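PDB 3TUI: D-methionine transport system permease protein metI from Escherichia coli, which forms the membrane-spanning part of the MetNI ABC importer, probably carrying D-methionine and L-methionine across the bacterial inner membrane. Local coordinates for residues V13-M19 with A169-G173; A111-I115 with L138-A142. The contacts are given in a common frame with arbitrary orientation. Residues are numbered along the deposited sequence.

Contact 1: residues V13-M19 with A169-G173; sequences VWETLAM and AGGLG
Residues 13-19 form about two turns of helix 3-40, with Leu17, Ala18 and Met19 N bonded to Val13, Trp14 and Glu15 O at 3.1, 2.7 and 3.3 Å. Against one face lies 169-173, a loop, with Ala169 at phi/psi -90/-13, that leads into helix 171-182 through Gly170 (77/-155) and Gly171 (74/177), whose positive phi favours glycine. The backbones come closest where Glu15 CA is 4.5 Å from Gly171 CA; Val13 CA stands 5.9 Å from Leu172 CA. Thr16 makes the one hydrogen bond between the segments: in its m rotamer OG1 accepts from Leu172 N (2.9 Å, 163° at the hydrogen) and also bonds to Gly12 O, one turn back. Met19 (m, t, m) reaches along the loop, with SD 3.6 Å from Ala169 CB and CE 3.8 Å from Gly171 CA; a CB on Gly171 would clash with Met19 CE at 2.4 Å. Glu15 (m, t) lays its CB 3.6 Å from Gly171 CA, its carboxylate making no hydrogen bond to the loop. Leu172 (m, t) leans back to the helix, its CG 3.2 Å from Val13 N and its CD1 3.6 Å from Val13 CG2, though the CA-to-CB bond of Val13 (chi1 144°, between wells) points away overall. Met19 also packs on Leu89, Ala92 and Leu96 of helix 89-112 and, with Thr16, on Ser161 of helix 130-163; Val13 packs on Leu195 of helix 186-211. Near the predicted periplasmic side, this is close helix-to-loop packing through a Gly-Gly step within the helical core of the ABC type-1 transmembrane fold.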
ATOM      1  N   VAL A  13       7.256 -21.665 -42.449  1.00 52.49           N
ATOM      2  CA  VAL A  13       6.331 -20.736 -41.819  1.00 50.99           C
ATOM      3  C   VAL A  13       5.201 -21.549 -41.195  1.00 47.70           C
ATOM      4  O   VAL A  13       4.773 -21.287 -40.081  1.00 45.83           O
ATOM      5  CB  VAL A  13       5.776 -19.702 -42.841  1.00 39.66           C
ATOM      6  CG1 VAL A  13       4.326 -19.363 -42.529  1.00 34.19           C
ATOM      7  CG2 VAL A  13       6.651 -18.442 -42.896  1.00 17.37           C
ATOM      8  N   TRP A  14       4.726 -22.552 -41.913  1.00 48.39           N
ATOM      9  CA  TRP A  14       3.703 -23.421 -41.364  1.00 53.43           C
ATOM     10  C   TRP A  14       4.285 -24.363 -40.322  1.00 44.53           C
ATOM     11  O   TRP A  14       3.787 -24.453 -39.205  1.00 34.24           O
ATOM     12  CB  TRP A  14       3.005 -24.179 -42.492  1.00 62.38           C
ATOM     13  CG  TRP A  14       1.946 -25.145 -42.043  1.00 78.14           C
ATOM     14  CD1 TRP A  14       1.998 -26.516 -42.102  1.00 85.36           C
ATOM     15  CD2 TRP A  14       0.689 -24.813 -41.431  1.00 97.48           C
ATOM     16  NE1 TRP A  14       0.835 -27.053 -41.590  1.00 98.15           N
ATOM     17  CE2 TRP A  14       0.011 -26.031 -41.165  1.00104.92           C
ATOM     18  CE3 TRP A  14       0.057 -23.600 -41.086  1.00102.89           C
ATOM     19  CZ2 TRP A  14      -1.270 -26.075 -40.566  1.00107.13           C
ATOM     20  CZ3 TRP A  14      -1.216 -23.638 -40.492  1.00104.08           C
ATOM     21  CH2 TRP A  14      -1.862 -24.870 -40.239  1.00108.04           C
ATOM     22  N   GLU A  15       5.357 -25.053 -40.689  1.00 62.84           N
ATOM     23  CA  GLU A  15       5.978 -26.030 -39.797  1.00 75.19           C
ATOM     24  C   GLU A  15       6.455 -25.332 -38.508  1.00 75.25           C
ATOM     25  O   GLU A  15       6.607 -25.959 -37.453  1.00 78.81           O
ATOM     26  CB  GLU A  15       7.121 -26.758 -40.522  1.00 81.73           C
ATOM     27  CG  GLU A  15       6.643 -27.675 -41.675  1.00 88.12           C
ATOM     28  CD  GLU A  15       7.736 -28.599 -42.239  1.00 90.60           C
ATOM     29  OE1 GLU A  15       8.230 -29.483 -41.498  1.00 94.10           O
ATOM     30  OE2 GLU A  15       8.099 -28.435 -43.425  1.00 83.54           O
ATOM     31  N   THR A  16       6.675 -24.024 -38.602  1.00 66.83           N
ATOM     32  CA  THR A  16       6.984 -23.214 -37.418  1.00 63.34           C
ATOM     33  C   THR A  16       5.743 -22.904 -36.549  1.00 48.30           C
ATOM     34  O   THR A  16       5.751 -23.095 -35.325  1.00 42.53           O
ATOM     35  CB  THR A  16       7.727 -21.883 -37.809  1.00 30.44           C
ATOM     36  OG1 THR A  16       8.961 -22.181 -38.485  1.00 19.35           O
ATOM     37  CG2 THR A  16       8.042 -21.074 -36.569  1.00 26.63           C
ATOM     38  N   LEU A  17       4.678 -22.439 -37.189  1.00 35.94           N
ATOM     39  CA  LEU A  17       3.468 -22.099 -36.464  1.00 32.98           C
ATOM     40  C   LEU A  17       2.958 -23.371 -35.808  1.00 40.36           C
ATOM     41  O   LEU A  17       2.502 -23.376 -34.657  1.00 41.29           O
ATOM     42  CB  LEU A  17       2.445 -21.504 -37.421  1.00 29.43           C
ATOM     43  CG  LEU A  17       2.790 -20.014 -37.572  1.00 48.39           C
ATOM     44  CD1 LEU A  17       2.261 -19.424 -38.887  1.00 51.10           C
ATOM     45  CD2 LEU A  17       2.360 -19.168 -36.346  1.00 42.35           C
ATOM     46  N   ALA A  18       3.103 -24.459 -36.560  1.00 38.00           N
ATOM     47  CA  ALA A  18       2.696 -25.790 -36.143  1.00 36.71           C
ATOM     48  C   ALA A  18       3.317 -26.172 -34.801  1.00 50.93           C
ATOM     49  O   ALA A  18       2.623 -26.308 -33.777  1.00 38.97           O
ATOM     50  CB  ALA A  18       3.095 -26.788 -37.214  1.00 21.39           C
ATOM     51  N   MET A  19       4.636 -26.344 -34.838  1.00 60.06           N
ATOM     52  CA  MET A  19       5.435 -26.723 -33.685  1.00 58.60           C
ATOM     53  C   MET A  19       5.128 -25.812 -32.498  1.00 61.61           C
ATOM     54  O   MET A  19       4.721 -26.272 -31.420  1.00 56.68           O
ATOM     55  CB  MET A  19       6.917 -26.624 -34.067  1.00 53.27           C
ATOM     56  CG  MET A  19       7.458 -27.816 -34.854  1.00 56.99           C
ATOM     57  SD  MET A  19       9.237 -27.738 -35.177  1.00 45.93           S
ATOM     58  CE  MET A  19       9.290 -26.429 -36.413  1.00 78.07           C
ATOM     59  N   ALA A 169      14.011 -30.595 -36.812  1.00 57.73           N
ATOM     60  CA  ALA A 169      12.596 -30.503 -36.512  1.00 57.41           C
ATOM     61  C   ALA A 169      11.900 -29.995 -37.762  1.00 61.01           C
ATOM     62  O   ALA A 169      10.670 -30.049 -37.888  1.00 61.96           O
ATOM     63  CB  ALA A 169      12.365 -29.562 -35.343  1.00 57.58           C
ATOM     64  N   GLY A 170      12.713 -29.518 -38.697  1.00 65.60           N
ATOM     65  CA  GLY A 170      12.192 -28.837 -39.857  1.00 65.82           C
ATOM     66  C   GLY A 170      11.791 -27.453 -39.428  1.00 70.26           C
ATOM     67  O   GLY A 170      12.313 -26.931 -38.446  1.00 88.22           O
ATOM     68  N   GLY A 171      10.856 -26.853 -40.149  1.00 69.90           N
ATOM     69  CA  GLY A 171      10.469 -25.480 -39.880  1.00 63.24           C
ATOM     70  C   GLY A 171      11.494 -24.454 -40.341  1.00 54.14           C
ATOM     71  O   GLY A 171      12.588 -24.768 -40.833  1.00 54.78           O
ATOM     72  N   LEU A 172      11.130 -23.200 -40.154  1.00 35.51           N
ATOM     73  CA  LEU A 172      11.921 -22.103 -40.650  1.00 36.21           C
ATOM     74  C   LEU A 172      13.326 -22.170 -40.053  1.00 51.18           C
ATOM     75  O   LEU A 172      14.270 -21.523 -40.557  1.00 48.61           O
ATOM     76  CB  LEU A 172      11.230 -20.782 -40.315  1.00 28.85           C
ATOM     77  CG  LEU A 172       9.943 -20.511 -41.106  1.00 27.50           C
ATOM     78  CD1 LEU A 172       9.179 -19.329 -40.529  1.00  8.40           C
ATOM     79  CD2 LEU A 172      10.208 -20.342 -42.600  1.00 19.32           C
ATOM     80  N   GLY A 173      13.458 -22.954 -38.980  1.00 35.30           N
ATOM     81  CA  GLY A 173      14.725 -23.079 -38.287  1.00 35.27           C
ATOM     82  C   GLY A 173      15.667 -23.948 -39.089  1.00 52.05           C
ATOM     83  O   GLY A 173      16.876 -23.698 -39.182  1.00 31.10           O
TER

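Contact 2: residues A111-I115 with L138-A142; sequences ALLEI and LLPEA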
ATOM      1  N   ALA A 111       1.623 -16.012 -11.534  1.00 30.34           N
ATOM      2  CA  ALA A 111       0.405 -15.272 -11.842  1.00 47.20           C
ATOM      3  C   ALA A 111      -0.621 -15.459 -10.720  1.00 56.84           C
ATOM      4  O   ALA A 111      -1.189 -14.471 -10.218  1.00 56.68           O
ATOM      5  CB  ALA A 111      -0.181 -15.685 -13.208  1.00 32.58           C
ATOM      6  N   LEU A 112      -0.855 -16.706 -10.306  1.00 35.36           N
ATOM      7  CA  LEU A 112      -1.790 -16.906  -9.220  1.00 37.25           C
ATOM      8  C   LEU A 112      -1.358 -16.064  -8.010  1.00 46.21           C
ATOM      9  O   LEU A 112      -2.213 -15.461  -7.355  1.00 59.25           O
ATOM     10  CB  LEU A 112      -1.950 -18.380  -8.841  1.00 34.70           C
ATOM     11  CG  LEU A 112      -2.771 -19.220  -9.832  1.00 33.40           C
ATOM     12  CD1 LEU A 112      -2.716 -20.717  -9.491  1.00 20.94           C
ATOM     13  CD2 LEU A 112      -4.204 -18.729  -9.894  1.00 28.55           C
ATOM     14  N   LEU A 113      -0.057 -15.964  -7.728  1.00 39.93           N
ATOM     15  CA  LEU A 113       0.400 -15.259  -6.511  1.00 41.53           C
ATOM     16  C   LEU A 113       0.068 -13.736  -6.487  1.00 63.67           C
ATOM     17  O   LEU A 113       0.157 -13.085  -5.426  1.00 43.73           O
ATOM     18  CB  LEU A 113       1.900 -15.471  -6.285  1.00 40.66           C
ATOM     19  CG  LEU A 113       2.393 -16.850  -5.824  1.00 39.04           C
ATOM     20  CD1 LEU A 113       3.894 -16.906  -6.036  1.00 47.01           C
ATOM     21  CD2 LEU A 113       2.088 -17.148  -4.388  1.00 20.95           C
ATOM     22  N   GLU A 114      -0.284 -13.193  -7.664  1.00 63.62           N
ATOM     23  CA  GLU A 114      -0.783 -11.819  -7.852  1.00 35.87           C
ATOM     24  C   GLU A 114      -2.161 -11.573  -7.269  1.00 45.58           C
ATOM     25  O   GLU A 114      -2.536 -10.433  -7.039  1.00 56.22           O
ATOM     26  CB  GLU A 114      -0.882 -11.494  -9.333  1.00 44.81           C
ATOM     27  CG  GLU A 114       0.391 -11.585 -10.133  1.00 74.81           C
ATOM     28  CD  GLU A 114       1.271 -10.369  -9.955  1.00 77.71           C
ATOM     29  OE1 GLU A 114       1.388  -9.579 -10.927  1.00 55.69           O
ATOM     30  OE2 GLU A 114       1.836 -10.211  -8.846  1.00 90.02           O
ATOM     31  N   ILE A 115      -2.930 -12.647  -7.101  1.00 60.20           N
ATOM     32  CA  ILE A 115      -4.284 -12.597  -6.555  1.00 55.21           C
ATOM     33  C   ILE A 115      -4.291 -12.509  -5.042  1.00 56.11           C
ATOM     34  O   ILE A 115      -3.763 -13.399  -4.365  1.00 60.84           O
ATOM     35  CB  ILE A 115      -5.101 -13.833  -6.940  1.00 51.14           C
ATOM     36  CG1 ILE A 115      -5.103 -14.023  -8.452  1.00 48.64           C
ATOM     37  CG2 ILE A 115      -6.519 -13.702  -6.412  1.00 36.18           C
ATOM     38  CD1 ILE A 115      -5.933 -15.190  -8.893  1.00 55.53           C
ATOM     39  N   LEU A 138      -9.840 -18.294  -8.863  1.00 55.65           N
ATOM     40  CA  LEU A 138      -8.416 -18.045  -9.135  1.00 57.48           C
ATOM     41  C   LEU A 138      -8.024 -17.837 -10.604  1.00 58.18           C
ATOM     42  O   LEU A 138      -7.385 -16.828 -10.941  1.00 47.99           O
ATOM     43  CB  LEU A 138      -7.551 -19.142  -8.513  1.00 51.92           C
ATOM     44  CG  LEU A 138      -7.134 -18.659  -7.125  1.00 51.07           C
ATOM     45  CD1 LEU A 138      -8.377 -18.279  -6.358  1.00 53.18           C
ATOM     46  CD2 LEU A 138      -6.270 -19.660  -6.346  1.00 50.94           C
ATOM     47  N   LEU A 139      -8.386 -18.775 -11.477  1.00 52.70           N
ATOM     48  CA  LEU A 139      -7.972 -18.653 -12.871  1.00 58.15           C
ATOM     49  C   LEU A 139      -8.499 -17.386 -13.531  1.00 52.76           C
ATOM     50  O   LEU A 139      -7.726 -16.630 -14.142  1.00 52.29           O
ATOM     51  CB  LEU A 139      -8.316 -19.897 -13.704  1.00 56.71           C
ATOM     52  CG  LEU A 139      -7.543 -21.177 -13.375  1.00 51.33           C
ATOM     53  CD1 LEU A 139      -8.168 -22.377 -14.091  1.00 39.82           C
ATOM     54  CD2 LEU A 139      -6.077 -21.011 -13.750  1.00 42.76           C
ATOM     55  N   PRO A 140      -9.811 -17.148 -13.405  1.00 42.10           N
ATOM     56  CA  PRO A 140     -10.420 -15.927 -13.949  1.00 52.33           C
ATOM     57  C   PRO A 140      -9.628 -14.659 -13.560  1.00 56.45           C
ATOM     58  O   PRO A 140      -9.414 -13.765 -14.391  1.00 63.83           O
ATOM     59  CB  PRO A 140     -11.813 -15.925 -13.310  1.00 51.24           C
ATOM     60  CG  PRO A 140     -12.096 -17.371 -13.051  1.00 46.51           C
ATOM     61  CD  PRO A 140     -10.776 -17.964 -12.652  1.00 35.31           C
ATOM     62  N   GLU A 141      -9.166 -14.611 -12.315  1.00 46.23           N
ATOM     63  CA  GLU A 141      -8.481 -13.443 -11.788  1.00 52.41           C
ATOM     64  C   GLU A 141      -7.081 -13.211 -12.370  1.00 50.48           C
ATOM     65  O   GLU A 141      -6.623 -12.065 -12.453  1.00 45.20           O
ATOM     66  CB  GLU A 141      -8.421 -13.525 -10.256  1.00 66.52           C
ATOM     67  CG  GLU A 141      -9.776 -13.354  -9.561  1.00 68.97           C
ATOM     68  CD  GLU A 141     -10.490 -12.063  -9.941  1.00 68.75           C
ATOM     69  OE1 GLU A 141     -10.024 -10.965  -9.546  1.00 60.14           O
ATOM     70  OE2 GLU A 141     -11.508 -12.150 -10.658  1.00 71.06           O
ATOM     71  N   ALA A 142      -6.391 -14.285 -12.743  1.00 56.69           N
ATOM     72  CA  ALA A 142      -5.070 -14.154 -13.378  1.00 50.93           C
ATOM     73  C   ALA A 142      -5.141 -14.217 -14.903  1.00 47.40           C
ATOM     74  O   ALA A 142      -4.104 -14.232 -15.567  1.00 46.69           O
ATOM     75  CB  ALA A 142      -4.075 -15.211 -12.840  1.00 46.28           C
TER
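This is an apolar packing contact between the C-terminal region of helix 89-112 and the body of helix 130-163, on the predicted cytoplasmic side, at the EAA loop that type I importer permeases present to their ATPase. Segment 138-142 carries the Leu-Pro that closes the EAA sequence motif, and 111-115 leaves helix 89-112 through a type I turn from Leu112 to Ile115, toward helix 118-125. No hydrogen bond joins the two segments; 293 Å² is buried by side-chain packing. The backbones approach to 5.8 Å between the CA atoms of Ala111 and Ala142, whose small methyls meet at 3.9 Å between their CB atoms. Next to Ala111, Leu112 (m, t) brings CD2 to 3.6 Å from CB of Leu138, one turn before Ala142, and Tyr39 of helix 3-40 packs on both leucines. Pro140 has no amide hydrogen to bond to the preceding turn, and the helix kinks there. Glu141 starts toward 111-115, but its carboxylate leads away to hydrogen-bond a polar side chain of the neighbouring MetN chain, so this turn of helix packs on 111-115 of its own chain and also contacts MetN. Ile115 fits into the groove between Leu138, Glu141 and Ala142: in its m, t rotamer, CD1 stands 3.3 Å from Glu141 CB and a tight 3.0 Å from Leu138 O, the carbonyl that accepts the Ala142 N bond.

Overall arrangement
The contacts lie on opposite sides of the chain's centre, their centres 32 Å apart and their nearest atoms about 21 Å apart, without touching. Helix 3-40 supplies the first segment of contact 1. Further along come helix 89-112, leading into the first segment of contact 2, and helix 130-163, which holds its second, before the chain enters 169-173 and helix 171-182. Both segments of contact 2 thus fall between those of contact 1. Helices 3-40, 89-112 and 130-163 have side chains at both sites, linking the predicted periplasmic end to the cytoplasmic end where MetN docks, within one type-1 transmembrane domain.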